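Local coordinates for protein NRD1 (Saccharomyces cerevisiae, PDB 3CLJ) that binds the phosphorylated C-terminal domain of RNA polymerase II through its CTD-interacting domain, as part of the Nrd1-Nab3-Sen1 transcription termination complex, at residues A[25-36]-A[64-75]; A[10-20]-A[56-64]. All coordinates share one frame; numbering follows the deposited sequence.

Interaction 1 (A[25-36]-A[64-75])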
loop_
_atom_site.group_PDB
_atom_site.type_symbol
_atom_site.label_atom_id
_atom_site.label_comp_id
_atom_site.label_asym_id
_atom_site.label_seq_id
_atom_site.Cartn_x
_atom_site.Cartn_y
_atom_site.Cartn_z
ATOM N N ILE A 25 -6.224 -6.279 -7.709
ATOM C CA ILE A 25 -5.111 -6.150 -6.796
ATOM C C ILE A 25 -4.210 -7.392 -6.893
ATOM O O ILE A 25 -2.980 -7.282 -6.913
ATOM C CB ILE A 25 -5.622 -5.868 -5.298
ATOM C CG1 ILE A 25 -6.339 -4.457 -5.212
ATOM C CG2 ILE A 25 -4.462 -5.931 -4.285
ATOM C CD1 ILE A 25 -7.074 -4.105 -3.808
ATOM N N LYS A 26 -4.828 -8.568 -6.923
ATOM C CA LYS A 26 -4.086 -9.796 -7.135
ATOM C C LYS A 26 -3.241 -9.654 -8.437
ATOM O O LYS A 26 -2.055 -10.013 -8.466
ATOM C CB LYS A 26 -5.043 -10.971 -7.202
ATOM C CG LYS A 26 -4.351 -12.281 -7.319
ATOM C CD LYS A 26 -5.306 -13.418 -7.526
ATOM C CE LYS A 26 -4.492 -14.616 -8.028
ATOM N NZ LYS A 26 -5.062 -15.902 -7.540
ATOM N N LYS A 27 -3.841 -9.100 -9.486
ATOM C CA LYS A 27 -3.149 -8.926 -10.796
ATOM C C LYS A 27 -1.886 -8.053 -10.630
ATOM O O LYS A 27 -0.795 -8.411 -11.047
ATOM C CB LYS A 27 -4.101 -8.239 -11.786
ATOM C CG LYS A 27 -3.882 -8.577 -13.216
ATOM C CD LYS A 27 -4.324 -7.449 -14.135
ATOM C CE LYS A 27 -3.882 -7.713 -15.596
ATOM N NZ LYS A 27 -4.305 -6.534 -16.363
ATOM N N LEU A 28 -2.043 -6.919 -9.959
ATOM C CA LEU A 28 -0.916 -6.082 -9.629
ATOM C C LEU A 28 0.132 -6.789 -8.789
ATOM O O LEU A 28 1.339 -6.556 -8.950
ATOM C CB LEU A 28 -1.398 -4.786 -8.923
ATOM C CG LEU A 28 -2.318 -3.810 -9.665
ATOM C CD1 LEU A 28 -2.626 -2.572 -8.738
ATOM C CD2 LEU A 28 -1.759 -3.343 -11.060
ATOM N N THR A 29 -0.322 -7.652 -7.890
ATOM C CA THR A 29 0.555 -8.260 -6.891
ATOM C C THR A 29 1.403 -9.351 -7.567
ATOM O O THR A 29 2.621 -9.501 -7.301
ATOM C CB THR A 29 -0.262 -8.816 -5.718
ATOM O OG1 THR A 29 -0.995 -7.733 -5.097
ATOM C CG2 THR A 29 0.656 -9.455 -4.677
ATOM N N THR A 30 0.756 -10.097 -8.457
ATOM C CA THR A 30 1.470 -11.097 -9.254
ATOM C C THR A 30 2.521 -10.449 -10.155
ATOM O O THR A 30 3.661 -10.935 -10.242
ATOM C CB THR A 30 0.493 -12.002 -10.022
ATOM O OG1 THR A 30 -0.299 -12.688 -9.042
ATOM C CG2 THR A 30 1.249 -13.041 -10.898
ATOM N N TYR A 31 2.161 -9.319 -10.762
ATOM C CA TYR A 31 3.121 -8.593 -11.561
ATOM C C TYR A 31 4.298 -8.154 -10.673
ATOM O O TYR A 31 5.451 -8.261 -11.083
ATOM C CB TYR A 31 2.484 -7.377 -12.253
ATOM C CG TYR A 31 3.510 -6.656 -13.118
ATOM C CD1 TYR A 31 3.638 -6.986 -14.448
ATOM C CD2 TYR A 31 4.377 -5.675 -12.575
ATOM C CE1 TYR A 31 4.587 -6.364 -15.267
ATOM C CE2 TYR A 31 5.340 -5.059 -13.372
ATOM C CZ TYR A 31 5.442 -5.419 -14.729
ATOM O OH TYR A 31 6.368 -4.840 -15.575
ATOM N N ALA A 32 4.010 -7.625 -9.476
ATOM C CA ALA A 32 5.065 -7.116 -8.595
ATOM C C ALA A 32 6.107 -8.203 -8.237
ATOM O O ALA A 32 7.324 -7.945 -8.238
ATOM C CB ALA A 32 4.460 -6.468 -7.315
ATOM N N LEU A 33 5.618 -9.404 -7.919
ATOM C CA LEU A 33 6.482 -10.553 -7.556
ATOM C C LEU A 33 7.286 -11.137 -8.740
ATOM O O LEU A 33 8.373 -11.706 -8.561
ATOM C CB LEU A 33 5.650 -11.641 -6.879
ATOM C CG LEU A 33 5.084 -11.426 -5.472
ATOM C CD1 LEU A 33 4.025 -12.563 -5.257
ATOM C CD2 LEU A 33 6.176 -11.497 -4.378
ATOM N N ASP A 34 6.738 -10.992 -9.943
ATOM C CA ASP A 34 7.374 -11.416 -11.170
ATOM C C ASP A 34 8.431 -10.434 -11.675
ATOM O O ASP A 34 9.208 -10.769 -12.562
ATOM C CB ASP A 34 6.320 -11.565 -12.260
ATOM C CG ASP A 34 5.514 -12.838 -12.124
ATOM O OD1 ASP A 34 5.807 -13.670 -11.230
ATOM O OD2 ASP A 34 4.578 -13.003 -12.927
ATOM N N HIS A 35 8.419 -9.208 -11.151
ATOM C CA HIS A 35 9.288 -8.173 -11.686
ATOM C C HIS A 35 9.888 -7.391 -10.508
ATOM O O HIS A 35 9.837 -6.159 -10.467
ATOM C CB HIS A 35 8.495 -7.262 -12.653
ATOM C CG HIS A 35 7.908 -7.981 -13.841
ATOM N ND1 HIS A 35 8.606 -8.203 -15.006
ATOM C CD2 HIS A 35 6.682 -8.529 -14.036
ATOM C CE1 HIS A 35 7.847 -8.868 -15.862
ATOM N NE2 HIS A 35 6.672 -9.081 -15.297
ATOM N N ILE A 36 10.456 -8.117 -9.544
ATOM C CA ILE A 36 11.131 -7.494 -8.406
ATOM C C ILE A 36 12.309 -6.604 -8.873
ATOM O O ILE A 36 12.616 -5.581 -8.240
ATOM C CB ILE A 36 11.573 -8.554 -7.341
ATOM C CG1 ILE A 36 10.352 -9.083 -6.570
ATOM C CG2 ILE A 36 12.609 -7.994 -6.349
ATOM C CD1 ILE A 36 10.526 -10.524 -6.096
ATOM N N ILE A 64 -3.725 -1.997 -1.907
ATOM C CA ILE A 64 -2.731 -2.318 -2.924
ATOM C C ILE A 64 -1.328 -2.436 -2.284
ATOM O O ILE A 64 -0.574 -3.386 -2.550
ATOM C CB ILE A 64 -2.700 -1.249 -4.063
ATOM C CG1 ILE A 64 -3.908 -1.374 -5.005
ATOM C CG2 ILE A 64 -1.434 -1.419 -4.951
ATOM C CD1 ILE A 64 -4.163 -0.056 -5.898
ATOM N N ILE A 65 -0.984 -1.467 -1.436
ATOM C CA ILE A 65 0.243 -1.509 -0.622
ATOM C C ILE A 65 0.331 -2.686 0.374
ATOM O O ILE A 65 1.423 -3.271 0.580
ATOM C CB ILE A 65 0.472 -0.103 0.083
ATOM C CG1 ILE A 65 0.794 0.946 -0.976
ATOM C CG2 ILE A 65 1.535 -0.195 1.231
ATOM C CD1 ILE A 65 0.553 2.404 -0.505
ATOM N N ASP A 66 -0.787 -3.018 1.030
ATOM C CA ASP A 66 -0.871 -4.197 1.856
ATOM C C ASP A 66 -0.521 -5.451 1.098
ATOM O O ASP A 66 0.201 -6.288 1.584
ATOM C CB ASP A 66 -2.313 -4.370 2.436
ATOM C CG ASP A 66 -2.452 -5.609 3.265
ATOM O OD1 ASP A 66 -1.747 -5.748 4.288
ATOM O OD2 ASP A 66 -3.256 -6.501 2.920
ATOM N N SER A 67 -1.116 -5.603 -0.066
ATOM C CA SER A 67 -0.962 -6.828 -0.833
ATOM C C SER A 67 0.488 -7.009 -1.347
ATOM O O SER A 67 1.092 -8.055 -1.159
ATOM C CB SER A 67 -1.935 -6.811 -2.018
ATOM O OG SER A 67 -1.902 -8.065 -2.680
ATOM N N ILE A 68 1.017 -5.976 -1.987
ATOM C CA ILE A 68 2.342 -6.010 -2.516
ATOM C C ILE A 68 3.354 -5.983 -1.344
ATOM O O ILE A 68 4.304 -6.786 -1.302
ATOM C CB ILE A 68 2.541 -4.851 -3.543
ATOM C CG1 ILE A 68 1.796 -5.190 -4.846
ATOM C CG2 ILE A 68 4.082 -4.585 -3.806
ATOM C CD1 ILE A 68 1.779 -3.990 -5.891
ATOM N N GLY A 69 3.115 -5.113 -0.367
ATOM C CA GLY A 69 3.982 -5.076 0.776
ATOM C C GLY A 69 4.152 -6.364 1.530
ATOM O O GLY A 69 5.299 -6.714 1.892
ATOM N N ARG A 70 3.033 -7.094 1.788
ATOM C CA ARG A 70 3.121 -8.328 2.580
ATOM C C ARG A 70 3.603 -9.464 1.676
ATOM O O ARG A 70 4.253 -10.372 2.165
ATOM C CB ARG A 70 1.837 -8.709 3.381
ATOM C CG ARG A 70 1.560 -7.898 4.710
ATOM C CD ARG A 70 0.302 -8.411 5.582
ATOM N NE ARG A 70 -0.900 -8.372 4.746
ATOM C CZ ARG A 70 -1.438 -9.411 4.106
ATOM N NH1 ARG A 70 -0.956 -10.649 4.252
ATOM N NH2 ARG A 70 -2.449 -9.192 3.289
ATOM N N ALA A 71 3.332 -9.385 0.361
ATOM C CA ALA A 71 3.903 -10.379 -0.591
ATOM C C ALA A 71 5.446 -10.287 -0.632
ATOM O O ALA A 71 6.145 -11.294 -0.560
ATOM C CB ALA A 71 3.304 -10.257 -1.995
ATOM N N TYR A 72 5.952 -9.070 -0.674
ATOM C CA TYR A 72 7.393 -8.805 -0.710
ATOM C C TYR A 72 8.028 -9.189 0.604
ATOM O O TYR A 72 9.117 -9.746 0.615
ATOM C CB TYR A 72 7.626 -7.319 -1.016
ATOM C CG TYR A 72 7.692 -6.990 -2.492
ATOM C CD1 TYR A 72 7.353 -7.928 -3.463
ATOM C CD2 TYR A 72 8.039 -5.711 -2.919
ATOM C CE1 TYR A 72 7.418 -7.613 -4.845
ATOM C CE2 TYR A 72 8.118 -5.394 -4.316
ATOM C CZ TYR A 72 7.822 -6.342 -5.275
ATOM O OH TYR A 72 7.942 -6.044 -6.655
ATOM N N LEU A 73 7.337 -8.861 1.703
ATOM C CA LEU A 73 7.727 -9.238 3.080
ATOM C C LEU A 73 7.843 -10.736 3.219
ATOM O O LEU A 73 8.734 -11.229 3.926
ATOM C CB LEU A 73 6.755 -8.674 4.153
ATOM C CG LEU A 73 7.077 -8.936 5.638
ATOM C CD1 LEU A 73 8.462 -8.382 6.020
ATOM C CD2 LEU A 73 6.010 -8.423 6.595
ATOM N N ASP A 74 6.970 -11.481 2.543
ATOM C CA ASP A 74 7.172 -12.932 2.498
ATOM C C ASP A 74 8.390 -13.400 1.706
ATOM O O ASP A 74 9.028 -14.350 2.111
ATOM C CB ASP A 74 5.931 -13.664 2.013
ATOM C CG ASP A 74 4.908 -13.816 3.098
ATOM O OD1 ASP A 74 5.297 -13.788 4.316
ATOM O OD2 ASP A 74 3.715 -13.948 2.720
ATOM N N GLU A 75 8.684 -12.758 0.575
ATOM C CA GLU A 75 9.860 -13.083 -0.231
ATOM C C GLU A 75 11.178 -12.835 0.525
ATOM O O GLU A 75 12.126 -13.612 0.432
ATOM C CB GLU A 75 9.859 -12.277 -1.518
ATOM C CG GLU A 75 8.902 -12.756 -2.542
ATOM C CD GLU A 75 9.208 -14.153 -3.035
ATOM O OE1 GLU A 75 10.392 -14.449 -3.326
ATOM O OE2 GLU A 75 8.250 -14.956 -3.133
#

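Interaction 2 (A[10-20]-A[56-64]). With SO4 (sulfate ion), chain B.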
loop_
_atom_site.group_PDB
_atom_site.type_symbol
_atom_site.label_atom_id
_atom_site.label_comp_id
_atom_site.label_asym_id
_atom_site.label_seq_id
_atom_site.Cartn_x
_atom_site.Cartn_y
_atom_site.Cartn_z
ATOM N N LEU A 10 -3.325 -0.283 -12.850
ATOM C CA LEU A 10 -3.352 0.654 -11.744
ATOM C C LEU A 10 -4.265 1.894 -12.001
ATOM O O LEU A 10 -5.172 2.170 -11.183
ATOM C CB LEU A 10 -1.933 1.037 -11.272
ATOM C CG LEU A 10 -1.954 1.945 -10.030
ATOM C CD1 LEU A 10 -2.445 1.323 -8.690
ATOM C CD2 LEU A 10 -0.641 2.478 -9.874
ATOM N N GLU A 11 -4.029 2.633 -13.093
ATOM C CA GLU A 11 -4.900 3.722 -13.450
ATOM C C GLU A 11 -6.403 3.356 -13.470
ATOM O O GLU A 11 -7.245 4.213 -13.146
ATOM C CB GLU A 11 -4.486 4.372 -14.820
ATOM C CG GLU A 11 -3.164 5.143 -14.789
ATOM C CD GLU A 11 -2.526 5.370 -16.145
ATOM O OE1 GLU A 11 -2.923 4.739 -17.165
ATOM O OE2 GLU A 11 -1.595 6.198 -16.192
ATOM N N SER A 12 -6.766 2.125 -13.873
ATOM C CA SER A 12 -8.173 1.739 -13.967
ATOM C C SER A 12 -8.938 1.710 -12.614
ATOM O O SER A 12 -10.166 1.627 -12.610
ATOM C CB SER A 12 -8.355 0.409 -14.710
ATOM O OG SER A 12 -7.853 -0.669 -13.932
ATOM N N PHE A 13 -8.226 1.766 -11.490
ATOM C CA PHE A 13 -8.851 1.779 -10.150
ATOM C C PHE A 13 -9.724 3.014 -9.946
ATOM O O PHE A 13 -10.625 3.029 -9.092
ATOM C CB PHE A 13 -7.807 1.658 -9.047
ATOM C CG PHE A 13 -7.412 0.217 -8.719
ATOM C CD1 PHE A 13 -6.559 -0.513 -9.592
ATOM C CD2 PHE A 13 -7.868 -0.406 -7.540
ATOM C CE1 PHE A 13 -6.176 -1.801 -9.329
ATOM C CE2 PHE A 13 -7.481 -1.761 -7.236
ATOM C CZ PHE A 13 -6.634 -2.463 -8.145
ATOM N N LYS A 14 -9.478 4.046 -10.763
ATOM C CA LYS A 14 -10.310 5.259 -10.827
ATOM C C LYS A 14 -11.683 4.996 -11.435
ATOM O O LYS A 14 -12.678 5.630 -11.064
ATOM C CB LYS A 14 -9.566 6.360 -11.570
ATOM C CG LYS A 14 -8.191 6.692 -10.924
ATOM C CD LYS A 14 -7.358 7.693 -11.761
ATOM C CE LYS A 14 -6.525 6.983 -12.851
ATOM N NZ LYS A 14 -6.394 7.703 -14.229
ATOM N N ASP A 15 -11.757 4.038 -12.349
ATOM C CA ASP A 15 -13.029 3.655 -12.923
ATOM C C ASP A 15 -13.876 2.755 -12.018
ATOM O O ASP A 15 -15.023 2.449 -12.354
ATOM C CB ASP A 15 -12.829 3.025 -14.317
ATOM C CG ASP A 15 -12.031 3.948 -15.285
ATOM O OD1 ASP A 15 -11.915 5.172 -15.016
ATOM O OD2 ASP A 15 -11.522 3.440 -16.321
ATOM N N LEU A 16 -13.314 2.331 -10.884
ATOM C CA LEU A 16 -14.054 1.553 -9.892
ATOM C C LEU A 16 -14.668 2.501 -8.899
ATOM O O LEU A 16 -13.965 3.256 -8.249
ATOM C CB LEU A 16 -13.148 0.550 -9.166
ATOM C CG LEU A 16 -12.477 -0.521 -10.019
ATOM C CD1 LEU A 16 -11.397 -1.249 -9.198
ATOM C CD2 LEU A 16 -13.514 -1.457 -10.700
ATOM N N LYS A 17 -15.983 2.438 -8.765
ATOM C CA LYS A 17 -16.712 3.254 -7.796
ATOM C C LYS A 17 -16.154 3.107 -6.352
ATOM O O LYS A 17 -15.964 4.112 -5.623
ATOM C CB LYS A 17 -18.217 2.942 -7.875
ATOM C CG LYS A 17 -19.023 3.709 -6.826
ATOM C CD LYS A 17 -20.523 3.565 -7.042
ATOM C CE LYS A 17 -21.264 4.481 -6.055
ATOM N NZ LYS A 17 -22.740 4.306 -6.148
ATOM N N SER A 18 -15.868 1.850 -5.975
ATOM C CA SER A 18 -15.358 1.495 -4.635
ATOM C C SER A 18 -13.851 1.783 -4.475
ATOM O O SER A 18 -13.365 1.881 -3.345
ATOM C CB SER A 18 -15.620 0.003 -4.363
ATOM O OG SER A 18 -14.843 -0.786 -5.267
ATOM N N GLY A 19 -13.124 1.889 -5.599
ATOM C CA GLY A 19 -11.667 2.003 -5.599
ATOM C C GLY A 19 -10.959 0.670 -5.293
ATOM O O GLY A 19 -9.738 0.610 -5.058
ATOM N N ILE A 20 -11.736 -0.407 -5.318
ATOM C CA ILE A 20 -11.256 -1.698 -4.822
ATOM C C ILE A 20 -11.671 -2.837 -5.745
ATOM O O ILE A 20 -12.817 -2.946 -6.138
ATOM C CB ILE A 20 -11.825 -2.031 -3.362
ATOM C CG1 ILE A 20 -11.390 -1.003 -2.316
ATOM C CG2 ILE A 20 -11.404 -3.481 -2.922
ATOM C CD1 ILE A 20 -12.305 -0.967 -1.103
ATOM N N SER A 56 -12.447 8.634 -1.491
ATOM C CA SER A 56 -13.109 7.345 -1.253
ATOM C C SER A 56 -12.190 6.135 -1.696
ATOM O O SER A 56 -12.339 5.007 -1.214
ATOM C CB SER A 56 -14.461 7.341 -1.957
ATOM O OG SER A 56 -14.241 7.159 -3.359
ATOM N N HIS A 57 -11.228 6.426 -2.568
ATOM C CA HIS A 57 -10.283 5.490 -3.118
ATOM C C HIS A 57 -9.002 5.268 -2.264
ATOM O O HIS A 57 -8.203 4.361 -2.546
ATOM C CB HIS A 57 -9.930 5.888 -4.581
ATOM C CG HIS A 57 -11.021 5.605 -5.584
ATOM N ND1 HIS A 57 -12.358 5.782 -5.319
ATOM C CD2 HIS A 57 -10.959 5.151 -6.862
ATOM C CE1 HIS A 57 -13.075 5.476 -6.385
ATOM N NE2 HIS A 57 -12.246 5.083 -7.338
ATOM N N LYS A 58 -8.804 6.053 -1.209
ATOM C CA LYS A 58 -7.597 5.902 -0.386
ATOM C C LYS A 58 -7.473 4.540 0.309
ATOM O O LYS A 58 -6.374 3.999 0.385
ATOM C CB LYS A 58 -7.518 7.016 0.657
ATOM C CG LYS A 58 -7.487 8.418 0.082
ATOM C CD LYS A 58 -6.058 8.845 -0.232
ATOM C CE LYS A 58 -6.077 10.147 -1.057
ATOM N NZ LYS A 58 -4.704 10.749 -1.102
ATOM N N LEU A 59 -8.587 3.997 0.798
ATOM C CA LEU A 59 -8.600 2.673 1.372
ATOM C C LEU A 59 -8.045 1.648 0.365
ATOM O O LEU A 59 -7.070 0.929 0.673
ATOM C CB LEU A 59 -10.024 2.307 1.788
ATOM C CG LEU A 59 -10.225 0.887 2.381
ATOM C CD1 LEU A 59 -9.270 0.652 3.614
ATOM C CD2 LEU A 59 -11.690 0.592 2.701
ATOM N N GLY A 60 -8.613 1.618 -0.842
ATOM C CA GLY A 60 -8.096 0.759 -1.943
ATOM C C GLY A 60 -6.602 0.882 -2.168
ATOM O O GLY A 60 -5.908 -0.117 -2.373
ATOM N N SER A 61 -6.106 2.114 -2.137
ATOM C CA SER A 61 -4.682 2.377 -2.308
ATOM C C SER A 61 -3.815 1.752 -1.198
ATOM O O SER A 61 -2.699 1.277 -1.462
ATOM C CB SER A 61 -4.413 3.872 -2.436
ATOM O OG SER A 61 -4.332 4.488 -1.114
ATOM N N LEU A 62 -4.340 1.707 0.021
ATOM C CA LEU A 62 -3.633 1.017 1.124
ATOM C C LEU A 62 -3.747 -0.527 1.028
ATOM O O LEU A 62 -2.833 -1.264 1.469
ATOM C CB LEU A 62 -4.139 1.540 2.495
ATOM C CG LEU A 62 -3.788 3.014 2.791
ATOM C CD1 LEU A 62 -4.534 3.498 4.072
ATOM C CD2 LEU A 62 -2.302 3.345 2.865
ATOM N N TYR A 63 -4.856 -0.998 0.452
ATOM C CA TYR A 63 -5.018 -2.443 0.117
ATOM C C TYR A 63 -3.976 -2.865 -0.933
ATOM O O TYR A 63 -3.396 -3.962 -0.872
ATOM C CB TYR A 63 -6.420 -2.764 -0.391
ATOM C CG TYR A 63 -7.521 -2.766 0.682
ATOM C CD1 TYR A 63 -7.214 -2.774 2.060
ATOM C CD2 TYR A 63 -8.860 -2.794 0.304
ATOM C CE1 TYR A 63 -8.243 -2.811 3.035
ATOM C CE2 TYR A 63 -9.885 -2.817 1.237
ATOM C CZ TYR A 63 -9.577 -2.841 2.598
ATOM O OH TYR A 63 -10.611 -2.885 3.493
ATOM N N ILE A 64 -3.725 -1.997 -1.907
ATOM C CA ILE A 64 -2.731 -2.318 -2.924
ATOM C C ILE A 64 -1.328 -2.436 -2.284
ATOM O O ILE A 64 -0.574 -3.386 -2.550
ATOM C CB ILE A 64 -2.700 -1.249 -4.063
ATOM C CG1 ILE A 64 -3.908 -1.374 -5.005
ATOM C CG2 ILE A 64 -1.434 -1.419 -4.951
ATOM C CD1 ILE A 64 -4.163 -0.056 -5.898
HETATM S S SO4 B . -17.064 -0.986 -8.295
HETATM O O1 SO4 B . -17.339 -0.144 -9.487
HETATM O O2 SO4 B . -15.696 -0.745 -7.824
HETATM O O3 SO4 B . -17.940 -0.673 -7.155
HETATM O O4 SO4 B . -17.164 -2.402 -8.684
HETATM O O HOH W 1 -11.247 2.622 -1.630
HETATM O O HOH W 2 -8.169 2.743 -4.815
#

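Interaction 1 (A[25-36]-A[64-75])
The helical segments 25-34 and 64-75 run roughly parallel, their axes crossing at -34° and approaching to 9.2 Å, with Thr29 beside Ile68. Thr29, Ala32, Ser67 and Ala71, all small, suit the line where the helices come close. Thr29 and Ser67 meet hydroxyl to hydroxyl, OG1 to OG at 2.6 Å. Thr29 OG1 lies beside its backbone N (chi1 -60°), where it donates to Ile25 O at 2.7 Å, from above the carbonyl plane; CG2, anti to the backbone N, rests on Ala71 CB. On the buried side, Ile25 CG1 and Leu28 CD1 pack against Ile64, while Ile68 CG1 lies 3.9 Å from Ala32 CB. Tyr72 reaches across to helix 22-34, and its OH donates to Ala32 O at 2.5 Å, again from above the carbonyl plane. That oxygen sits at the ring edge, as does Leu33 CD2, which also touches Glu75 CG; Ile36 CG1 slides past CE1. A phenylalanine in place of Tyr72 would probably leave Ala32 O, near the helix end, without this donor and the ring less firmly fixed. Helices 22-34 and 58-77, with helix 39-52 between them in the chain and touching Ile64 and Tyr72, pack as in the right-handed superhelical bundle of CID domains.

Interaction 2 (A[10-20]-A[56-64])
His57 lies across the turn around Gly19, whose CA sits over the centre of the imidazole in a CH-pi contact, 3.5 Å from the ring centroid. Glycine suits this place twice: its phi is positive, and a CB would run into His57 CG. Backbone oxygens gather around the far end of the ring, with Leu16 O 2.7 Å from His57 NE2 and Phe13 O at the edge near CD2. At the other end, Ser56 OG lies in the ring plane, hydrogen-bonded to ND1 at 3.0 Å, which helps fix the ring's rotation. Gly60 is equally constrained: its CA-H points to Gly19 O, where a side chain would collide. Beside it Ile20, with CG1 next to its own backbone N (chi1 -61°), brings CD1 to 3.8 Å from Tyr63 CE2. Deeper in, Ile64 CD1 lies over one face of the Phe13 ring in a CH-pi contact, 10° off the ring normal, and touches Leu10 CD1. The connection after helix 3-11 of the CID fold is thereby laid against the start of helix 58-77. Two waters complete the seam: one links Ser18 O and Ser56 O to Gly60 N, the other joins Gly19 O to His57 O. Ser18 OG accepts from Ile20 N in an ST turn and donates to a sulfate oxygen, O2, at 2.7 Å. The backbone nitrogens of Lys17 and Ser18 also hold this ion, probably from the crystallisation liquor. Outside, helix 22-34 and Tyr49 flank Phe13, and Lys119 of helix 114-130 meets Tyr63.

Interactions 1 and 2 lie with their centres about 16 Å apart and share helix 58-77: residues 56-64, leading into and covering its first turns, serve interaction 2, residues 64-75 interaction 1, and Ile64 belongs to both. Along the chain the segments alternate, 10-20, 25-36, 56-64, 64-75, so the consecutive helices 3-11 and 22-34, with the connection between them, settle on one long helix. Phe13 joins the two contacts directly, its CZ 3.6 Å from Ile25 CG1 and its CE1 3.7 Å from Leu28 CD1, while Ile25 CD1 also reaches Tyr63 CB. Apolar side chains thus run on from one contact into the other and join the N-terminal helices to helix 58-77.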